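Enoyl-CoA hydratase subunit I (Geobacillus kaustophilus, PDB 2QQ3) catalyses the hydration of 2-enoyl-CoA thioesters as a member of the crotonase family, with a likely role in phenylacetic acid catabolism. Local coordinates at the interface of chains A and B. Sequence-based numbering; all coordinates share one arbitrary frame. Chains: chain A/B, Enoyl-CoA hydratase subunit I.

The interface of chains A and B. Residues chain A 214, 218, 226; chain B 218, 222, 225.
A:Lys214 and A:Tyr218 meet B:Glu222 and B:Gln225 in a two-fold symmetric, helix-to-helix interface between copies of one protein, where the C-terminal helices 202-217 and 220-234 join two subunits of the deposited hexamer, an assembly typical of the crotonase family. The terminal amine of A:Lys214 comes tip to tip with the carboxylate of B:Glu222, its NZ forming a salt bridge to OE1 of B:Glu222 at 3.0 Å through the syn lone pair. The same NZ donates a hydrogen bond to the side-chain amide oxygen OE1 of B:Gln225 at 2.9 Å, tilted 22° from the carbonyl plane. CG of A:Lys214 stands anti to the carbonyl carbon (chi1 -54°), which lays it 3.5 Å above the ring plane of A:Phe226, toward the rim; the bend at chi2 then turns CD, CE and NZ toward chain B. Its CB rests over one face of A:Tyr218. A methionine in place of A:Lys214 would probably leave the B:Glu222 carboxylate without its cationic mate and the B:Gln225 amide oxygen without this donor. B:Glu222 also lies at the edge of the A:Tyr218 ring, its carboxyl carbon CD in the ring plane and 3.6 Å from CE1 of A:Tyr218, with carboxylate and ring planes 80° apart. The modelled approach of the phenol oxygen to this carboxylate is too short to be reliable. Nearby, the two copies of Tyr218 cross at about a right angle, CE2 of A:Tyr218 lying 3.9 Å from CE2 of B:Tyr218.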
# COMPACT_ATOMS: atom_id res chain seq x y z
N LYS A 214 9.92 7.48 4.34
CA LYS A 214 9.38 6.19 3.93
C LYS A 214 8.68 5.55 5.13
O LYS A 214 7.71 4.81 4.97
CB LYS A 214 10.49 5.24 3.46
CG LYS A 214 11.38 5.79 2.35
CD LYS A 214 10.60 6.41 1.21
CE LYS A 214 11.54 6.80 0.06
NZ LYS A 214 10.87 7.64 -0.98
N TYR A 218 5.41 3.65 4.12
CA TYR A 218 5.79 2.24 4.03
C TYR A 218 5.44 1.26 5.15
O TYR A 218 5.47 1.60 6.33
CB TYR A 218 7.30 2.14 3.84
CG TYR A 218 7.86 2.48 2.48
CD1 TYR A 218 7.48 3.64 1.81
CD2 TYR A 218 8.82 1.66 1.89
CE1 TYR A 218 8.05 3.98 0.59
CE2 TYR A 218 9.40 1.99 0.67
CZ TYR A 218 9.01 3.15 0.03
OH TYR A 218 9.60 3.47 -1.18
N PHE A 226 14.29 -0.45 2.71
CA PHE A 226 14.80 0.79 2.14
C PHE A 226 15.87 1.36 3.05
O PHE A 226 16.92 1.83 2.61
CB PHE A 226 13.67 1.80 2.01
CG PHE A 226 14.11 3.12 1.46
CD1 PHE A 226 14.18 3.33 0.09
CD2 PHE A 226 14.48 4.15 2.32
CE1 PHE A 226 14.61 4.55 -0.43
CE2 PHE A 226 14.92 5.38 1.81
CZ PHE A 226 14.99 5.58 0.44
N TYR B 218 5.30 -2.77 -5.15
CA TYR B 218 5.37 -1.32 -4.96
C TYR B 218 4.68 -0.44 -6.00
O TYR B 218 4.58 -0.81 -7.17
CB TYR B 218 6.83 -0.85 -4.96
CG TYR B 218 7.67 -1.17 -3.74
CD1 TYR B 218 7.51 -2.36 -3.04
CD2 TYR B 218 8.67 -0.29 -3.34
CE1 TYR B 218 8.35 -2.67 -1.97
CE2 TYR B 218 9.50 -0.59 -2.27
CZ TYR B 218 9.34 -1.78 -1.59
OH TYR B 218 10.18 -2.06 -0.54
N GLU B 222 7.57 4.66 -5.78
CA GLU B 222 8.40 4.06 -4.73
C GLU B 222 9.26 2.92 -5.26
O GLU B 222 10.41 2.74 -4.84
CB GLU B 222 7.52 3.57 -3.57
CG GLU B 222 6.82 4.71 -2.80
CD GLU B 222 7.77 5.86 -2.42
OE1 GLU B 222 8.91 5.59 -1.99
OE2 GLU B 222 7.37 7.04 -2.54
N GLN B 225 12.16 4.38 -6.65
CA GLN B 225 13.02 4.92 -5.59
C GLN B 225 13.97 3.82 -5.11
O GLN B 225 15.15 4.06 -4.85
CB GLN B 225 12.16 5.42 -4.43
CG GLN B 225 11.39 6.70 -4.73
CD GLN B 225 12.22 7.93 -4.45
OE1 GLN B 225 12.49 8.26 -3.29
NE2 GLN B 225 12.64 8.62 -5.51